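Local coordinates for protein tRNA (guanine(6)-N2)-methyltransferase (Thermus thermophilus, PDB 3TMA) that methylates the N2 atom of guanosine at position 6 of tRNA(Phe), using S-adenosyl-L-methionine as methyl donor, at residues E36-S39 with A40-G44; A116-E119 with G120-F124; W297-L300 with R301-A305. One frame throughout, in Å; residues are numbered along the deposited sequence.

Contact 1: E36-S39 with A40-G44; sequences EELS and ALYPG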
# COMPACT_ATOMS: atom_id res chain seq x y z
N GLU A 36 0.48 1.30 -12.83
CA GLU A 36 0.37 0.08 -13.65
C GLU A 36 -0.89 -0.74 -13.34
O GLU A 36 -1.54 -1.26 -14.28
CB GLU A 36 1.61 -0.80 -13.54
CG GLU A 36 2.85 -0.08 -14.05
CD GLU A 36 4.18 -0.74 -13.68
OE1 GLU A 36 4.21 -1.91 -13.22
OE2 GLU A 36 5.22 -0.06 -13.85
N GLU A 37 -1.16 -0.96 -12.05
CA GLU A 37 -2.43 -1.64 -11.65
C GLU A 37 -3.68 -0.93 -12.16
O GLU A 37 -4.58 -1.56 -12.73
CB GLU A 37 -2.52 -1.83 -10.12
CG GLU A 37 -3.37 -3.04 -9.80
CD GLU A 37 -3.55 -3.30 -8.30
OE1 GLU A 37 -3.19 -2.41 -7.47
OE2 GLU A 37 -4.10 -4.38 -7.96
N LEU A 38 -3.76 0.38 -11.95
CA LEU A 38 -4.90 1.15 -12.43
C LEU A 38 -5.06 1.11 -13.95
O LEU A 38 -6.19 1.01 -14.48
CB LEU A 38 -4.83 2.61 -11.95
CG LEU A 38 -5.29 2.89 -10.52
CD1 LEU A 38 -4.73 4.27 -10.03
CD2 LEU A 38 -6.83 2.88 -10.44
N SER A 39 -3.94 1.17 -14.65
CA SER A 39 -3.94 1.25 -16.10
C SER A 39 -4.43 -0.06 -16.69
O SER A 39 -5.05 -0.09 -17.74
CB SER A 39 -2.53 1.57 -16.62
OG SER A 39 -2.55 1.84 -18.00
N ALA A 40 -4.11 -1.17 -16.03
CA ALA A 40 -4.62 -2.46 -16.49
C ALA A 40 -6.13 -2.60 -16.21
O ALA A 40 -6.87 -3.25 -16.97
CB ALA A 40 -3.83 -3.61 -15.88
N LEU A 41 -6.59 -1.96 -15.14
CA LEU A 41 -8.01 -1.95 -14.82
C LEU A 41 -8.78 -0.99 -15.75
O LEU A 41 -9.85 -1.35 -16.31
CB LEU A 41 -8.16 -1.57 -13.34
CG LEU A 41 -9.46 -1.94 -12.67
CD1 LEU A 41 -9.63 -3.44 -12.82
CD2 LEU A 41 -9.44 -1.48 -11.23
N TYR A 42 -8.22 0.20 -15.97
CA TYR A 42 -8.87 1.24 -16.76
C TYR A 42 -7.95 1.74 -17.85
O TYR A 42 -7.33 2.78 -17.68
CB TYR A 42 -9.21 2.45 -15.89
CG TYR A 42 -10.10 2.16 -14.72
CD1 TYR A 42 -11.40 1.69 -14.91
CD2 TYR A 42 -9.68 2.40 -13.42
CE1 TYR A 42 -12.25 1.46 -13.83
CE2 TYR A 42 -10.50 2.15 -12.34
CZ TYR A 42 -11.79 1.69 -12.56
OH TYR A 42 -12.62 1.45 -11.48
N PRO A 43 -7.90 1.05 -19.01
CA PRO A 43 -7.08 1.56 -20.10
C PRO A 43 -7.55 2.92 -20.58
O PRO A 43 -8.73 3.24 -20.50
CB PRO A 43 -7.28 0.54 -21.22
CG PRO A 43 -7.70 -0.73 -20.51
CD PRO A 43 -8.55 -0.23 -19.34
N GLY A 44 -6.65 3.70 -21.14
CA GLY A 44 -7.02 5.02 -21.64
C GLY A 44 -6.00 6.03 -21.18
O GLY A 44 -5.09 5.67 -20.43

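Contact 2: A116-E119 with G120-F124; sequences ARRE and GEHPF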
# COMPACT_ATOMS: atom_id res chain seq x y z
N ALA A 116 -11.07 17.81 5.16
CA ALA A 116 -10.38 18.70 4.20
C ALA A 116 -8.88 18.62 4.41
O ALA A 116 -8.42 18.46 5.53
CB ALA A 116 -10.86 20.14 4.34
N ARG A 117 -8.11 18.71 3.32
CA ARG A 117 -6.65 18.69 3.43
C ARG A 117 -6.14 19.81 2.54
O ARG A 117 -6.79 20.15 1.54
CB ARG A 117 -6.10 17.36 2.90
CG ARG A 117 -6.43 16.14 3.74
CD ARG A 117 -5.82 14.88 3.11
NE ARG A 117 -6.21 13.66 3.83
N ARG A 118 -5.00 20.37 2.89
CA ARG A 118 -4.41 21.48 2.14
C ARG A 118 -2.94 21.19 1.88
O ARG A 118 -2.25 20.65 2.74
CB ARG A 118 -4.46 22.78 2.95
CG ARG A 118 -5.83 23.36 3.14
CD ARG A 118 -5.69 24.66 3.93
NE ARG A 118 -4.88 24.46 5.13
CZ ARG A 118 -3.79 25.15 5.43
NH1 ARG A 118 -3.11 24.88 6.53
NH2 ARG A 118 -3.38 26.12 4.63
N GLU A 119 -2.49 21.59 0.70
CA GLU A 119 -1.08 21.67 0.37
C GLU A 119 -0.82 23.06 -0.23
O GLU A 119 -1.60 23.55 -1.03
CB GLU A 119 -0.71 20.55 -0.61
CG GLU A 119 -0.87 19.16 0.03
CD GLU A 119 -0.53 17.98 -0.89
OE1 GLU A 119 -0.19 18.20 -2.09
OE2 GLU A 119 -0.61 16.83 -0.39
N GLY A 120 0.24 23.72 0.24
CA GLY A 120 0.53 25.10 -0.17
C GLY A 120 0.05 26.11 0.86
O GLY A 120 -0.54 25.73 1.86
N GLU A 121 0.28 27.39 0.61
CA GLU A 121 -0.13 28.44 1.53
C GLU A 121 -1.51 28.95 1.12
O GLU A 121 -1.74 29.24 -0.06
CB GLU A 121 0.85 29.61 1.47
CG GLU A 121 2.23 29.37 2.09
CD GLU A 121 2.86 30.68 2.57
OE1 GLU A 121 3.01 31.61 1.74
OE2 GLU A 121 3.15 30.82 3.77
N HIS A 122 -2.40 29.12 2.11
CA HIS A 122 -3.76 29.63 1.88
C HIS A 122 -4.15 30.49 3.07
O HIS A 122 -3.68 30.24 4.17
CB HIS A 122 -4.74 28.48 1.74
CG HIS A 122 -4.42 27.57 0.59
ND1 HIS A 122 -3.88 26.31 0.77
CD2 HIS A 122 -4.51 27.76 -0.74
CE1 HIS A 122 -3.66 25.76 -0.41
NE2 HIS A 122 -4.02 26.62 -1.35
N PRO A 123 -5.00 31.51 2.86
CA PRO A 123 -5.44 32.33 3.99
C PRO A 123 -6.52 31.67 4.88
O PRO A 123 -7.02 32.31 5.80
CB PRO A 123 -5.98 33.59 3.31
CG PRO A 123 -6.61 33.05 2.06
CD PRO A 123 -5.68 31.91 1.61
N PHE A 124 -6.82 30.39 4.66
CA PHE A 124 -7.81 29.68 5.49
C PHE A 124 -7.21 28.34 5.96
O PHE A 124 -6.27 27.83 5.34
CB PHE A 124 -9.09 29.39 4.68
CG PHE A 124 -8.82 28.68 3.36
CD1 PHE A 124 -8.66 27.31 3.32
CD2 PHE A 124 -8.70 29.41 2.18
CE1 PHE A 124 -8.40 26.66 2.12
CE2 PHE A 124 -8.43 28.78 0.98
CZ PHE A 124 -8.29 27.40 0.94

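Contact 3: W297-L300 with R301-A305; sequences WDFL and RGALA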
# COMPACT_ATOMS: atom_id res chain seq x y z
N TRP A 297 24.62 -10.56 6.86
CA TRP A 297 25.70 -11.33 6.24
C TRP A 297 25.29 -12.80 5.96
O TRP A 297 25.40 -13.30 4.82
CB TRP A 297 26.89 -11.32 7.21
CG TRP A 297 28.02 -12.10 6.70
CD1 TRP A 297 28.24 -13.46 6.83
CD2 TRP A 297 29.09 -11.61 5.93
NE1 TRP A 297 29.37 -13.82 6.17
CE2 TRP A 297 29.93 -12.69 5.63
CE3 TRP A 297 29.44 -10.33 5.48
CZ2 TRP A 297 31.09 -12.55 4.90
CZ3 TRP A 297 30.60 -10.18 4.77
CH2 TRP A 297 31.41 -11.28 4.47
N ASP A 298 24.81 -13.47 7.01
CA ASP A 298 24.38 -14.86 6.90
C ASP A 298 23.11 -15.02 6.06
O ASP A 298 22.98 -15.98 5.29
CB ASP A 298 24.10 -15.44 8.29
CG ASP A 298 25.36 -15.58 9.16
OD1 ASP A 298 26.50 -15.48 8.64
OD2 ASP A 298 25.17 -15.81 10.38
N PHE A 299 22.15 -14.12 6.24
CA PHE A 299 20.94 -14.22 5.47
C PHE A 299 21.23 -14.05 3.97
O PHE A 299 20.70 -14.79 3.16
CB PHE A 299 19.88 -13.19 5.92
CG PHE A 299 18.83 -12.92 4.86
CD1 PHE A 299 17.89 -13.89 4.55
CD2 PHE A 299 18.79 -11.71 4.19
CE1 PHE A 299 16.95 -13.69 3.56
CE2 PHE A 299 17.86 -11.48 3.19
CZ PHE A 299 16.96 -12.48 2.84
N LEU A 300 22.02 -13.05 3.60
CA LEU A 300 22.20 -12.81 2.15
C LEU A 300 22.95 -13.96 1.50
O LEU A 300 22.76 -14.26 0.34
CB LEU A 300 22.92 -11.51 1.87
CG LEU A 300 22.08 -10.28 2.22
CD1 LEU A 300 22.97 -9.03 2.34
CD2 LEU A 300 20.92 -10.09 1.20
N ARG A 301 23.89 -14.56 2.24
CA ARG A 301 24.60 -15.71 1.68
C ARG A 301 23.72 -16.94 1.53
O ARG A 301 23.83 -17.67 0.54
CB ARG A 301 25.92 -15.97 2.43
CG ARG A 301 27.01 -14.99 1.94
CD ARG A 301 28.09 -14.70 3.00
NE ARG A 301 28.92 -13.61 2.50
CZ ARG A 301 28.55 -12.33 2.49
NH1 ARG A 301 27.34 -11.97 2.99
NH2 ARG A 301 29.34 -11.44 1.94
N GLY A 302 22.85 -17.18 2.51
CA GLY A 302 21.87 -18.25 2.39
C GLY A 302 20.94 -17.98 1.21
O GLY A 302 20.55 -18.92 0.47
N ALA A 303 20.55 -16.71 1.02
CA ALA A 303 19.60 -16.39 -0.06
C ALA A 303 20.25 -16.69 -1.40
O ALA A 303 19.63 -17.30 -2.26
CB ALA A 303 19.18 -14.91 -0.01
N LEU A 304 21.51 -16.30 -1.56
CA LEU A 304 22.24 -16.54 -2.81
C LEU A 304 22.33 -18.03 -3.11
O LEU A 304 22.27 -18.45 -4.28
CB LEU A 304 23.67 -15.96 -2.70
CG LEU A 304 24.51 -16.02 -3.98
CD1 LEU A 304 24.00 -15.00 -4.97
CD2 LEU A 304 25.99 -15.74 -3.67
N ALA A 305 22.48 -18.83 -2.06
CA ALA A 305 22.65 -20.26 -2.22
C ALA A 305 21.33 -20.97 -2.57
O ALA A 305 21.35 -22.14 -2.94
CB ALA A 305 23.26 -20.88 -0.98

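Contact 1: E36-S39 with A40-G44
Ala40 begins the second half of this local contact by donating its N to Glu36 O over 3.1 Å, one i to i+4 turn back along the helix. Leu41 repeats the pattern, with its N 3.2 Å from Glu37 O, while the carboxylate of Glu37 itself turns off to the backbone N atoms of Arg71 and Leu72. Tyr42 closes the series. Its N lies only 2.6 Å from Leu38 O, and with 157° at the hydrogen and the donor almost in line with the carbonyl bond this is a short, fairly straight bond, although phi of Tyr42 has already left helical values. The tyrosine CG lies beside its backbone N (chi1 -58°), which carries the ring back across the Leu38 side chain, where Tyr42 CD2 meets Leu38 CD2 at 4.2 Å. Over the centre of one ring face lies CG of Leu41, and Tyr42 OH is hydrogen-bonded to Glu66. Pro43 N lies 3.3 Å from Ser39 O with no hydrogen to share; a CA-H...O contact runs instead from Pro43 CA to Ser39 O at 3.5 Å. Leu38 and Tyr42 are buried against strand 21-25, and Leu38 also touches strand 55-59. Together these features mark the C-terminal end of an alpha-helix followed by a proline, which has no N-H to extend the bonding, where helix 31-41 packs on the sheet of the N-terminal region.

Contact 2: A116-E119 with G120-F124
Arg118 and Glu119 run in extended beta conformation until Gly120, whose positive phi of 99° breaks the strand; a CB there would collide with Glu119 O, so the bend calls for glycine. Beyond it the chain folds back through His122 to Phe124; no hydrogen bond joins the two segments, and what meets across the turn is mainly side chains. Arg118 does most of this. Its chain is bent at the third torsion (chi3 -50°), which swings the guanidinium over towards the returning loop. Phe124 O lies over one face of that group, 3.4 Å from Arg118 NH2; the angle is too poor for a hydrogen bond, though the charge may still favour the approach. Arg118 CD rests 3.8 Å from Phe124 CE1. On the other partner, Arg118 NH2 sits at the imidazole edge in its plane, a loose 3.9 Å from His122 ND1, with the two flat groups steeply inclined at 75°. Further round the same ring edge, His122 CE1 comes within 3.1 Å of Glu119 O. His122 CB in turn packs on one face of the Phe124 ring, near its rim. The turn leaves the outermost strand 112-119 of the THUMP-region sheet: His122 NE2 bonds to Gly160 O just past strand 152-159, the Glu119 carboxylate forms a salt bridge with Arg55, and Phe124 is buried between helix 90-99 and helix 126-141.

Contact 3: W297-L300 with R301-A305
Trp297 and Arg301 form an i to i+4 cation-pi stack on helix 290-305, the helix of a beta-alpha-beta crossover in the Rossmann-fold methyltransferase domain, where it joins the neighbouring parallel strands 275-278 and 312-317. The evidence for stacking is direct: the guanidinium and indole planes are only 5° apart, and Arg301 CZ lies 3.3 Å from the centroid of the six-membered ring, nearly on its normal. At the far end of the group, Arg301 NH2 is 3.3 Å from Trp297 CH2, while nearer the backbone CD of the arginine makes a CH-pi contact over the five-membered ring, 3.9 Å from its centroid. The indole reaches this place because Trp297 CG stands opposite its own N (chi1 178°), and the arginine chain runs extended from CG to NE before the guanidinium lies down on the ring. The inward side of the helix is apolar. Phe299 CZ touches Ala303 CB at 4.4 Å, and the same phenylalanine packs edge-to-face with Phe211 and comes within about 4 Å, side chain to side chain, of Ala263, a probable S-adenosyl-L-methionine-binding residue by analogy with relatives. Leu300 packs on helix 320-326. Two bonds from Arg301 NH1, to Ala326 O and to Trp297 O, help fix the rotation of the guanidinium. Trp297 O accepts twice, from the backbone Arg301 N at 3.2 Å and, near the guanidinium plane, from Arg301 NH1 at 3.0 Å with 151° at the hydrogen.

From the N terminus, contact 1 comes first, at the end of helix 31-41, then contact 2 at the end of strand 112-119, and contact 3 late in helix 290-305. Each joins adjoining residues, so none closes a long loop; they lie in series, and none nests within or crosses another. Contacts 1 and 2 belong to the same seven-stranded sheet region, with centres about 31 Å apart: one packs a helix on strands 21-25 and 55-59, the other turns the chain off the edge strand. Contact 3 sits in the catalytic domain, its centre about 49 Å from that of contact 2 and on the opposite side of the chain's centre.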